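Local coordinates for glycolipid-binding domain-containing protein (PDB 2H1T) that has no established function but possibly binds glycolipids or takes part in their metabolism, at residues 53-56 and 60-63; 107-112 and 183-188; 113-118 and 146-151; 157-160 and 166-169. One frame throughout, in Å; residues are numbered along the deposited sequence. Where two conformers were deposited one is given.

Contact 1 (53-56 and 60-63); sequences RWDA and LREA
R53 and E62 face each other as an antiparallel hydrogen-bonded pair, and the R53 side chain spans from one strand to the other. R53 CB starts 4.2 Å from E62 O. The chain then runs out straight through CG and CD until a bend at chi3 (63°) swings the guanidinium toward E62. There two nitrogens share a single oxygen. R53 NE lies 3.3 Å from E62 OE1, which receives it through the anti lone pair, and R53 NH2 completes the salt bridge to the same E62 OE1 at 3.1 Å, from above the carboxylate plane. OE1 sits within 1° of the guanidinium plane, whereas the carboxylate plane as a whole is turned 85° from it. The other amino group, R53 NH1, approaches R61 CB at 3.7 Å. E62 OE2 is taken by H77, so both carboxylate oxygens have partners. Beneath the side chains, R53 N donates to E62 O at 2.9 Å, while R53 O accepts twice, from R61 N at 2.8 Å and from E62 N at 3.1 Å. Two residues of strand 60-69 thus answer one of strand 45-54, and R61 has near-helical backbone angles: a classic beta bulge, close to the turn of this beta hairpin.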
loop_
_atom_site.group_PDB
_atom_site.type_symbol
_atom_site.label_atom_id
_atom_site.label_comp_id
_atom_site.label_asym_id
_atom_site.label_seq_id
_atom_site.Cartn_x
_atom_site.Cartn_y
_atom_site.Cartn_z
ATOM N N ARG A 53 4.554 -18.869 13.129
ATOM C CA ARG A 53 4.498 -20.306 13.297
ATOM C C ARG A 53 4.371 -20.580 14.790
ATOM O O ARG A 53 5.057 -19.960 15.602
ATOM C CB ARG A 53 5.732 -20.976 12.693
ATOM C CG ARG A 53 5.802 -22.493 12.902
ATOM C CD ARG A 53 7.035 -23.155 12.224
ATOM N NE ARG A 53 8.290 -22.660 12.790
ATOM C CZ ARG A 53 8.816 -23.067 13.943
ATOM N NH1 ARG A 53 8.206 -23.983 14.679
ATOM N NH2 ARG A 53 9.958 -22.555 14.370
ATOM N N TRP A 54 3.496 -21.512 15.142
ATOM C CA TRP A 54 3.217 -21.817 16.569
ATOM C C TRP A 54 3.204 -23.308 16.787
ATOM O O TRP A 54 3.267 -24.060 15.812
ATOM C CB TRP A 54 1.883 -21.216 16.986
ATOM C CG TRP A 54 0.752 -21.543 16.096
ATOM C CD1 TRP A 54 -0.120 -22.574 16.235
ATOM C CD2 TRP A 54 0.356 -20.829 14.909
ATOM N NE1 TRP A 54 -1.040 -22.553 15.219
ATOM C CE2 TRP A 54 -0.793 -21.476 14.409
ATOM C CE3 TRP A 54 0.801 -19.646 14.278
ATOM C CZ2 TRP A 54 -1.469 -21.032 13.270
ATOM C CZ3 TRP A 54 0.110 -19.188 13.150
ATOM C CH2 TRP A 54 -0.993 -19.904 12.637
ATOM N N ASP A 55 3.173 -23.740 18.053
ATOM C CA ASP A 55 3.128 -25.164 18.362
ATOM C C ASP A 55 1.710 -25.728 18.477
ATOM O O ASP A 55 0.729 -25.028 18.204
ATOM C CB ASP A 55 3.946 -25.465 19.632
ATOM C CG ASP A 55 3.320 -24.898 20.887
ATOM O OD1 ASP A 55 2.120 -24.520 20.897
ATOM O OD2 ASP A 55 4.038 -24.867 21.898
ATOM N N ALA A 56 1.613 -26.994 18.896
ATOM C CA ALA A 56 0.318 -27.665 19.004
ATOM C C ALA A 56 -0.600 -26.960 19.973
ATOM O O ALA A 56 -1.800 -27.155 19.912
ATOM C CB ALA A 56 0.505 -29.121 19.458
ATOM N N LEU A 60 3.434 -19.266 20.231
ATOM C CA LEU A 60 4.275 -18.790 19.175
ATOM C C LEU A 60 5.703 -19.349 19.290
ATOM O O LEU A 60 6.292 -19.305 20.372
ATOM C CB LEU A 60 4.351 -17.262 19.175
ATOM C CG LEU A 60 4.974 -16.726 17.890
ATOM C CD1 LEU A 60 4.007 -16.728 16.724
ATOM C CD2 LEU A 60 5.457 -15.370 18.125
ATOM N N ARG A 61 6.232 -19.880 18.185
ATOM C CA ARG A 61 7.627 -20.370 18.114
ATOM C C ARG A 61 8.499 -19.523 17.189
ATOM O O ARG A 61 9.705 -19.357 17.455
ATOM C CB ARG A 61 7.680 -21.872 17.731
ATOM C CG ARG A 61 6.897 -22.805 18.704
ATOM C CD ARG A 61 7.365 -22.641 20.218
ATOM N NE ARG A 61 8.834 -22.732 20.260
ATOM C CZ ARG A 61 9.549 -23.866 20.308
ATOM N NH1 ARG A 61 8.970 -25.045 20.345
ATOM N NH2 ARG A 61 10.878 -23.805 20.284
ATOM N N GLU A 62 7.935 -19.019 16.088
ATOM C CA GLU A 62 8.696 -18.160 15.176
ATOM C C GLU A 62 7.849 -17.048 14.559
ATOM O O GLU A 62 6.652 -17.234 14.250
ATOM C CB GLU A 62 9.351 -19.020 14.090
ATOM C CG GLU A 62 10.438 -18.351 13.267
ATOM C CD GLU A 62 11.209 -19.366 12.405
ATOM O OE1 GLU A 62 10.705 -20.529 12.210
ATOM O OE2 GLU A 62 12.326 -19.011 11.948
ATOM N N ALA A 63 8.470 -15.895 14.371
ATOM C CA ALA A 63 7.834 -14.810 13.645
ATOM C C ALA A 63 8.860 -14.150 12.707
ATOM O O ALA A 63 9.965 -13.868 13.116
ATOM C CB ALA A 63 7.262 -13.800 14.631
HETATM O O HOH W 1 6.469 -25.915 21.815
#

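Contact 2 (107-112 and 183-188)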
loop_
_atom_site.group_PDB
_atom_site.type_symbol
_atom_site.label_atom_id
_atom_site.label_comp_id
_atom_site.label_asym_id
_atom_site.label_seq_id
_atom_site.Cartn_x
_atom_site.Cartn_y
_atom_site.Cartn_z
ATOM N N PRO A 107 -1.314 -3.108 12.717
ATOM C CA PRO A 107 -2.761 -3.256 12.821
ATOM C C PRO A 107 -3.274 -4.588 12.302
ATOM O O PRO A 107 -3.515 -4.740 11.097
ATOM C CB PRO A 107 -3.254 -2.112 11.933
ATOM C CG PRO A 107 -2.234 -1.968 10.898
ATOM C CD PRO A 107 -0.935 -2.445 11.445
ATOM N N SER A 108 -3.499 -5.547 13.199
ATOM C CA SER A 108 -4.070 -6.828 12.754
ATOM C C SER A 108 -4.941 -7.481 13.797
ATOM O O SER A 108 -4.502 -7.759 14.909
ATOM C CB SER A 108 -3.009 -7.822 12.312
ATOM O OG SER A 108 -3.576 -9.097 11.998
ATOM N N PRO A 109 -6.171 -7.835 13.408
ATOM C CA PRO A 109 -6.979 -8.554 14.403
ATOM C C PRO A 109 -6.702 -10.063 14.402
ATOM O O PRO A 109 -7.255 -10.830 15.237
ATOM C CB PRO A 109 -8.400 -8.239 13.946
ATOM C CG PRO A 109 -8.289 -8.179 12.507
ATOM C CD PRO A 109 -6.940 -7.564 12.180
ATOM N N PHE A 110 -5.822 -10.504 13.510
ATOM C CA PHE A 110 -5.408 -11.928 13.538
ATOM C C PHE A 110 -4.889 -12.341 14.897
ATOM O O PHE A 110 -5.285 -13.396 15.430
ATOM C CB PHE A 110 -4.354 -12.272 12.498
ATOM C CG PHE A 110 -3.865 -13.703 12.584
ATOM C CD1 PHE A 110 -4.775 -14.782 12.614
ATOM C CD2 PHE A 110 -2.542 -13.982 12.609
ATOM C CE1 PHE A 110 -4.348 -16.095 12.697
ATOM C CE2 PHE A 110 -2.112 -15.306 12.697
ATOM C CZ PHE A 110 -3.010 -16.353 12.742
ATOM N N THR A 111 -4.018 -11.512 15.469
ATOM C CA THR A 111 -3.262 -11.957 16.629
ATOM C C THR A 111 -4.081 -12.156 17.907
ATOM O O THR A 111 -3.645 -12.838 18.815
ATOM C CB THR A 111 -2.030 -11.056 16.885
ATOM O OG1 THR A 111 -2.419 -9.674 17.033
ATOM C CG2 THR A 111 -1.042 -11.209 15.728
ATOM N N ASN A 112 -5.307 -11.636 17.936
ATOM C CA ASN A 112 -6.224 -11.890 19.048
ATOM C C ASN A 112 -6.576 -13.387 19.167
ATOM O O ASN A 112 -6.990 -13.860 20.217
ATOM C CB ASN A 112 -7.495 -11.079 18.860
ATOM C CG ASN A 112 -7.267 -9.576 18.961
ATOM O OD1 ASN A 112 -7.108 -8.887 17.947
ATOM N ND2 ASN A 112 -7.164 -9.089 20.162
ATOM N N GLY A 183 -15.536 -1.222 15.376
ATOM C CA GLY A 183 -15.005 0.109 15.129
ATOM C C GLY A 183 -13.555 0.112 14.684
ATOM O O GLY A 183 -13.057 1.157 14.317
ATOM N N LEU A 184 -12.870 -1.044 14.705
ATOM C CA LEU A 184 -11.485 -1.114 14.254
ATOM C C LEU A 184 -11.266 -2.013 13.031
ATOM O O LEU A 184 -10.532 -1.611 12.134
ATOM C CB LEU A 184 -10.552 -1.588 15.364
ATOM C CG LEU A 184 -10.279 -0.552 16.447
ATOM C CD1 LEU A 184 -9.265 -1.147 17.362
ATOM C CD2 LEU A 184 -9.770 0.703 15.872
ATOM N N PHE A 185 -11.825 -3.224 13.026
ATOM C CA PHE A 185 -11.643 -4.136 11.893
ATOM C C PHE A 185 -12.899 -4.887 11.593
ATOM O O PHE A 185 -13.667 -5.228 12.538
ATOM C CB PHE A 185 -10.563 -5.157 12.188
ATOM C CG PHE A 185 -9.237 -4.551 12.502
ATOM C CD1 PHE A 185 -8.393 -4.110 11.477
ATOM C CD2 PHE A 185 -8.812 -4.426 13.806
ATOM C CE1 PHE A 185 -7.145 -3.549 11.764
ATOM C CE2 PHE A 185 -7.538 -3.845 14.104
ATOM C CZ PHE A 185 -6.721 -3.393 13.076
ATOM N N GLN A 186 -13.089 -5.175 10.297
ATOM C CA GLN A 186 -14.154 -6.049 9.843
ATOM C C GLN A 186 -13.616 -7.159 8.927
ATOM O O GLN A 186 -12.941 -6.906 7.917
ATOM C CB GLN A 186 -15.199 -5.248 9.090
ATOM C CG GLN A 186 -16.473 -5.986 8.797
ATOM C CD GLN A 186 -17.415 -5.143 7.950
ATOM O OE1 GLN A 186 -17.055 -4.052 7.473
ATOM N NE2 GLN A 186 -18.636 -5.645 7.753
ATOM N N ARG A 187 -13.977 -8.382 9.242
ATOM C CA ARG A 187 -13.774 -9.455 8.285
ATOM C C ARG A 187 -14.575 -9.276 7.005
ATOM O O ARG A 187 -15.781 -9.010 7.017
ATOM C CB ARG A 187 -13.983 -10.831 8.897
ATOM C CG ARG A 187 -12.982 -11.846 8.281
ATOM C CD ARG A 187 -12.558 -12.916 9.242
ATOM N NE ARG A 187 -13.432 -14.046 9.044
ATOM C CZ ARG A 187 -13.771 -14.955 9.940
ATOM N NH1 ARG A 187 -13.363 -14.923 11.187
ATOM N NH2 ARG A 187 -14.566 -15.909 9.551
ATOM N N LEU A 188 -13.882 -9.426 5.883
ATOM C CA LEU A 188 -14.519 -9.340 4.578
ATOM C C LEU A 188 -14.810 -10.716 4.015
ATOM O O LEU A 188 -14.488 -11.769 4.594
ATOM C CB LEU A 188 -13.684 -8.513 3.601
ATOM C CG LEU A 188 -13.596 -7.016 3.881
ATOM C CD1 LEU A 188 -12.917 -6.328 2.700
ATOM C CD2 LEU A 188 -14.962 -6.366 4.177
ATOM O OXT LEU A 188 -15.470 -10.786 2.971
#
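Within an ST turn of the loop leading from strand 102-106 into helix 113-119, P109 packs on F185 of strand 185-187. The turn is defined by F110 N donating to S108 OG at 3.1 Å; this hydroxyl is also hydrogen-bonded to E22. The peptide bond before P107 is cis. The proline ring of P109 spreads over one face of the F185 phenyl ring. P109 CD stands 3.8 Å from the F185 ring centroid and 11° off the normal, the geometry of a CH-pi contact. P109 CG lies 3.7 Å from F185 CG, and P109 CB 3.8 Å from F185 CD2, so three carbons share the same face. F185 reaches this place with its CG anti to the carbonyl carbon (chi1 -58°), and the far end of the ring runs on to P107. There the approach is at the edge: P107 CB is in the ring plane, 3.9 Å from F185 CZ. Around the pair, W14 of the second subunit meets the F185 ring with planes at about 75°, and W10 of that subunit packs on P109; F185 also belongs to a beta ladder with that subunit. Since the contacts are buried and mainly between carbons, with P107 O and S108 N only in van der Waals range, cohesion should come from dispersion and exclusion of water, helped by the slightly positive hydrogens of P109 CD, bonded to the proline nitrogen.

Contact 3 (113-118 and 146-151)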
loop_
_atom_site.group_PDB
_atom_site.type_symbol
_atom_site.label_atom_id
_atom_site.label_comp_id
_atom_site.label_asym_id
_atom_site.label_seq_id
_atom_site.Cartn_x
_atom_site.Cartn_y
_atom_site.Cartn_z
ATOM N N THR A 113 -6.393 -14.122 18.077
ATOM C CA THR A 113 -6.663 -15.555 18.063
ATOM C C THR A 113 -5.731 -16.340 18.972
ATOM O O THR A 113 -6.153 -17.307 19.597
ATOM C CB THR A 113 -6.599 -16.066 16.624
ATOM O OG1 THR A 113 -7.642 -15.437 15.895
ATOM C CG2 THR A 113 -6.800 -17.579 16.536
ATOM N N PHE A 114 -4.518 -15.849 19.175
ATOM C CA PHE A 114 -3.531 -16.608 19.961
ATOM C C PHE A 114 -3.955 -16.813 21.395
ATOM O O PHE A 114 -4.037 -17.974 21.815
ATOM C CB PHE A 114 -2.124 -16.020 19.812
ATOM C CG PHE A 114 -1.562 -16.240 18.427
ATOM C CD1 PHE A 114 -1.127 -17.513 18.037
ATOM C CD2 PHE A 114 -1.555 -15.228 17.486
ATOM C CE1 PHE A 114 -0.629 -17.754 16.758
ATOM C CE2 PHE A 114 -1.079 -15.474 16.182
ATOM C CZ PHE A 114 -0.639 -16.731 15.816
ATOM N N PRO A 115 -4.215 -15.714 22.157
ATOM C CA PRO A 115 -4.642 -15.964 23.537
ATOM C C PRO A 115 -5.930 -16.772 23.620
ATOM O O PRO A 115 -6.053 -17.634 24.488
ATOM C CB PRO A 115 -4.797 -14.565 24.133
ATOM C CG PRO A 115 -3.920 -13.687 23.279
ATOM C CD PRO A 115 -4.030 -14.284 21.892
ATOM N N ILE A 116 -6.854 -16.534 22.682
ATOM C CA ILE A 116 -8.104 -17.273 22.657
ATOM C C ILE A 116 -7.863 -18.769 22.526
ATOM O O ILE A 116 -8.417 -19.545 23.275
ATOM C CB ILE A 116 -9.041 -16.749 21.564
ATOM C CG1 ILE A 116 -9.536 -15.357 21.973
ATOM C CG2 ILE A 116 -10.295 -17.635 21.399
ATOM C CD1 ILE A 116 -10.058 -14.543 20.798
ATOM N N ARG A 117 -7.021 -19.158 21.578
ATOM C CA ARG A 117 -6.811 -20.570 21.296
ATOM C C ARG A 117 -5.892 -21.170 22.322
ATOM O O ARG A 117 -6.038 -22.343 22.663
ATOM C CB ARG A 117 -6.247 -20.773 19.892
ATOM C CG ARG A 117 -7.205 -20.463 18.777
ATOM C CD ARG A 117 -8.361 -21.467 18.758
ATOM N NE ARG A 117 -7.930 -22.785 18.277
ATOM C CZ ARG A 117 -7.941 -23.172 16.996
ATOM N NH1 ARG A 117 -8.382 -22.375 16.042
ATOM N NH2 ARG A 117 -7.511 -24.376 16.654
ATOM N N ARG A 118 -4.917 -20.395 22.781
ATOM C CA ARG A 118 -3.949 -20.915 23.746
ATOM C C ARG A 118 -4.567 -21.146 25.143
ATOM O O ARG A 118 -4.314 -22.190 25.772
ATOM C CB ARG A 118 -2.710 -19.993 23.848
ATOM C CG ARG A 118 -1.658 -20.502 24.799
ATOM C CD ARG A 118 -0.401 -19.672 24.784
ATOM N NE ARG A 118 -0.752 -18.311 25.189
ATOM C CZ ARG A 118 -0.962 -17.912 26.444
ATOM N NH1 ARG A 118 -0.892 -18.770 27.474
ATOM N NH2 ARG A 118 -1.321 -16.653 26.674
ATOM N N GLN A 146 -2.011 -7.351 29.035
ATOM C CA GLN A 146 -3.334 -7.373 28.425
ATOM C C GLN A 146 -4.209 -8.304 29.235
ATOM O O GLN A 146 -3.706 -9.175 29.917
ATOM C CB GLN A 146 -3.255 -7.871 26.996
ATOM C CG GLN A 146 -2.357 -7.045 26.101
ATOM C CD GLN A 146 -2.320 -7.527 24.688
ATOM O OE1 GLN A 146 -2.800 -8.631 24.364
ATOM N NE2 GLN A 146 -1.802 -6.677 23.803
ATOM N N ALA A 147 -5.526 -8.144 29.135
ATOM C CA ALA A 147 -6.433 -9.158 29.685
ATOM C C ALA A 147 -7.472 -9.600 28.667
ATOM O O ALA A 147 -7.948 -8.795 27.828
ATOM C CB ALA A 147 -7.124 -8.658 30.947
ATOM N N TYR A 148 -7.801 -10.882 28.750
ATOM C CA TYR A 148 -8.906 -11.468 28.008
ATOM C C TYR A 148 -9.909 -12.121 28.962
ATOM O O TYR A 148 -9.544 -12.889 29.867
ATOM C CB TYR A 148 -8.384 -12.526 27.027
ATOM C CG TYR A 148 -7.712 -12.020 25.773
ATOM C CD1 TYR A 148 -6.417 -11.489 25.812
ATOM C CD2 TYR A 148 -8.325 -12.171 24.536
ATOM C CE1 TYR A 148 -5.777 -11.036 24.611
ATOM C CE2 TYR A 148 -7.709 -11.737 23.362
ATOM C CZ TYR A 148 -6.450 -11.165 23.420
ATOM O OH TYR A 148 -5.858 -10.739 22.259
ATOM N N THR A 149 -11.194 -11.811 28.756
ATOM C CA THR A 149 -12.248 -12.503 29.441
ATOM C C THR A 149 -13.231 -13.121 28.440
ATOM O O THR A 149 -13.742 -12.423 27.552
ATOM C CB THR A 149 -12.939 -11.529 30.420
ATOM O OG1 THR A 149 -11.922 -10.928 31.265
ATOM C CG2 THR A 149 -13.970 -12.249 31.251
ATOM N N ARG A 150 -13.505 -14.419 28.574
ATOM C CA ARG A 150 -14.514 -15.057 27.759
ATOM C C ARG A 150 -15.926 -14.734 28.268
ATOM O O ARG A 150 -16.286 -15.032 29.413
ATOM C CB ARG A 150 -14.288 -16.569 27.661
ATOM C CG ARG A 150 -15.421 -17.296 26.970
ATOM C CD ARG A 150 -15.071 -18.728 26.651
ATOM N NE ARG A 150 -16.275 -19.513 26.505
ATOM C CZ ARG A 150 -16.366 -20.684 25.877
ATOM N NH1 ARG A 150 -15.315 -21.218 25.291
ATOM N NH2 ARG A 150 -17.557 -21.279 25.781
ATOM N N LEU A 151 -16.738 -14.145 27.406
ATOM C CA LEU A 151 -18.098 -13.724 27.775
ATOM C C LEU A 151 -19.054 -14.835 27.385
ATOM O O LEU A 151 -19.956 -15.206 28.151
ATOM C CB LEU A 151 -18.492 -12.403 27.105
ATOM C CG LEU A 151 -17.551 -11.208 27.361
ATOM C CD1 LEU A 151 -18.038 -9.987 26.567
ATOM C CD2 LEU A 151 -17.445 -10.925 28.867
#
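P115 tilts its CB-CG-CD edge onto one face of the Y148 ring, the N and CA side lifted away. The evidence is that P115 CB stands 3.8 Å from the centroid of the Y148 ring, 13° off the normal, which satisfies a CH-pi contact. From that central point the proline ring slants toward the hydroxyl end. P115 CG is 3.5 Å from Y148 CE1 and 3.6 Å from Y148 CZ, and P115 CD comes last, 4.0 Å from Y148 OH. In the tyrosine, a chi1 of -76°, with CG anti to the carbonyl carbon, sends the ring from strand 142-152 toward helix 113-119, and chi2 of 75° turns its face to P115. I116 adds a looser touch, with I116 CG1 4.3 Å from Y148 CD2. Neighbouring F114 leads away from the tyrosine and meets W54 and F110 edge-to-face, which places the short helix between the two sheets: Y148 belongs to the mixed one, W54 to the antiparallel one. The phenol oxygen lies beside the side chain of N112, just ahead of the helix, a probable polar partner. P115 sits in the first helical turn, where a missing amide hydrogen costs no bond within the helix; the helical bonding begins with R117 N to T113 O at 2.8 Å. The proline can therefore serve as a hydrocarbon surface, meeting the tyrosine through dispersion and weak C-H polarity, without polar bonds between these two segments.

Contact 4 (157-160 and 166-169); sequences LYEN and FKAV
E159 OE1 receives K167 NZ at 2.7 Å through its anti lone pair, a salt bridge between cross-strand neighbours. Both side chains leave the backbone with chi1 at -51° and slant across each other, E159 CG passing 4.0 Å from K167 CG, until a bend at chi4 turns the ammonium onto the carboxylate. E159 OE2 is in turn paired with R126, so two cations share the group and probably favour its charged form. The backbone beneath is the hairpin of strands 155-160 and 167-172, part of the mixed sheet; the axes of segments 157-160 and 167-169 run antiparallel at 166°. Y158 and A168 form the hydrogen-bonded pair: Y158 N donates to A168 O at 2.7 Å, and A168 N returns a bond to Y158 O at 3.0 Å. A168 O is also approached by L157 CD1 at 3.4 Å. N160 N donates to F166 O at 2.9 Å, one residue beyond the last bridge. On the face bearing Y158 and A168, the Y158 and F166 side chains cross at about a right angle and their rings meet edge to edge, Y158 CE2 lying 3.9 Å from F166 CD2. Y181 of the next strand touches both side chains. The Y158 hydroxyl bonds a methylpentanediol molecule, probably from the crystallisation liquor, to which N160 ND2 makes a weak bond, while N160 OD1 accepts from E162 N.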
loop_
_atom_site.group_PDB
_atom_site.type_symbol
_atom_site.label_atom_id
_atom_site.label_comp_id
_atom_site.label_asym_id
_atom_site.label_seq_id
_atom_site.Cartn_x
_atom_site.Cartn_y
_atom_site.Cartn_z
ATOM N N LEU A 157 -13.970 -10.221 25.890
ATOM C CA LEU A 157 -13.584 -8.881 26.330
ATOM C C LEU A 157 -12.074 -8.728 26.371
ATOM O O LEU A 157 -11.372 -9.433 27.117
ATOM C CB LEU A 157 -14.195 -8.549 27.674
ATOM C CG LEU A 157 -13.898 -7.163 28.256
ATOM C CD1 LEU A 157 -14.600 -6.070 27.435
ATOM C CD2 LEU A 157 -14.293 -7.143 29.696
ATOM N N TYR A 158 -11.579 -7.804 25.558
ATOM C CA TYR A 158 -10.157 -7.495 25.490
ATOM C C TYR A 158 -9.943 -6.208 26.322
ATOM O O TYR A 158 -10.738 -5.288 26.238
ATOM C CB TYR A 158 -9.675 -7.274 24.023
ATOM C CG TYR A 158 -8.304 -6.652 24.049
ATOM C CD1 TYR A 158 -7.166 -7.445 24.207
ATOM C CD2 TYR A 158 -8.149 -5.249 24.065
ATOM C CE1 TYR A 158 -5.889 -6.824 24.320
ATOM C CE2 TYR A 158 -6.922 -4.652 24.224
ATOM C CZ TYR A 158 -5.794 -5.450 24.358
ATOM O OH TYR A 158 -4.554 -4.818 24.470
ATOM N N GLU A 159 -8.889 -6.137 27.117
ATOM C CA GLU A 159 -8.506 -4.912 27.830
ATOM C C GLU A 159 -6.985 -4.658 27.793
ATOM O O GLU A 159 -6.188 -5.565 28.042
ATOM C CB GLU A 159 -8.925 -4.983 29.296
ATOM C CG GLU A 159 -10.383 -5.357 29.535
ATOM C CD GLU A 159 -10.727 -5.543 30.989
ATOM O OE1 GLU A 159 -11.003 -4.525 31.680
ATOM O OE2 GLU A 159 -10.749 -6.710 31.437
ATOM N N ASN A 160 -6.598 -3.416 27.549
ATOM C CA ASN A 160 -5.240 -2.963 27.849
ATOM C C ASN A 160 -5.034 -2.845 29.353
ATOM O O ASN A 160 -5.873 -2.249 30.064
ATOM C CB ASN A 160 -4.998 -1.583 27.235
ATOM C CG ASN A 160 -3.619 -1.011 27.581
ATOM O OD1 ASN A 160 -3.445 -0.316 28.608
ATOM N ND2 ASN A 160 -2.638 -1.273 26.716
ATOM N N PHE A 166 -8.098 1.143 27.361
ATOM C CA PHE A 166 -8.822 0.673 26.181
ATOM C C PHE A 166 -9.459 -0.708 26.407
ATOM O O PHE A 166 -8.829 -1.633 26.894
ATOM C CB PHE A 166 -7.910 0.605 24.948
ATOM C CG PHE A 166 -8.630 0.139 23.693
ATOM C CD1 PHE A 166 -9.467 0.999 23.017
ATOM C CD2 PHE A 166 -8.523 -1.188 23.247
ATOM C CE1 PHE A 166 -10.165 0.568 21.901
ATOM C CE2 PHE A 166 -9.190 -1.614 22.125
ATOM C CZ PHE A 166 -10.016 -0.721 21.446
ATOM N N LYS A 167 -10.708 -0.852 25.997
ATOM C CA LYS A 167 -11.430 -2.099 26.133
ATOM C C LYS A 167 -12.265 -2.302 24.885
ATOM O O LYS A 167 -12.761 -1.330 24.287
ATOM C CB LYS A 167 -12.362 -2.057 27.365
ATOM C CG LYS A 167 -11.684 -1.629 28.640
ATOM C CD LYS A 167 -12.571 -1.923 29.869
ATOM C CE LYS A 167 -12.059 -1.269 31.115
ATOM N NZ LYS A 167 -10.747 -1.803 31.535
ATOM N N ALA A 168 -12.415 -3.565 24.480
ATOM C CA ALA A 168 -13.234 -3.911 23.339
ATOM C C ALA A 168 -13.836 -5.301 23.521
ATOM O O ALA A 168 -13.265 -6.141 24.266
ATOM C CB ALA A 168 -12.426 -3.844 22.034
ATOM N N VAL A 169 -15.016 -5.517 22.920
ATOM C CA VAL A 169 -15.621 -6.859 22.806
ATOM C C VAL A 169 -15.445 -7.397 21.393
ATOM O O VAL A 169 -15.886 -6.785 20.442
ATOM C CB VAL A 169 -17.131 -6.893 23.075
ATOM C CG1 VAL A 169 -17.721 -8.278 22.659
ATOM C CG2 VAL A 169 -17.438 -6.581 24.526
#

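How the contacts relate
Along the chain, contact 1 closes first; contact 2 then opens at 107-112 and shuts only at the C-terminal strand, with contacts 3 and 4 formed in between. Contact 1 lies in the six-stranded antiparallel sheet. The other three reach the mixed sheet, where strands 142-152 and 155-160 are neighbours and bring contacts 3 and 4 to about 11 Å between centres. Contacts 1 and 4 are farthest apart, about 24 Å between centres. W54 joins contact 1 to contacts 2 and 3 through the loop and helix between the sheets. The arrangement is consistent with a relationship to LolA and LolB, lipoprotein-handling proteins with an unclosed beta barrel.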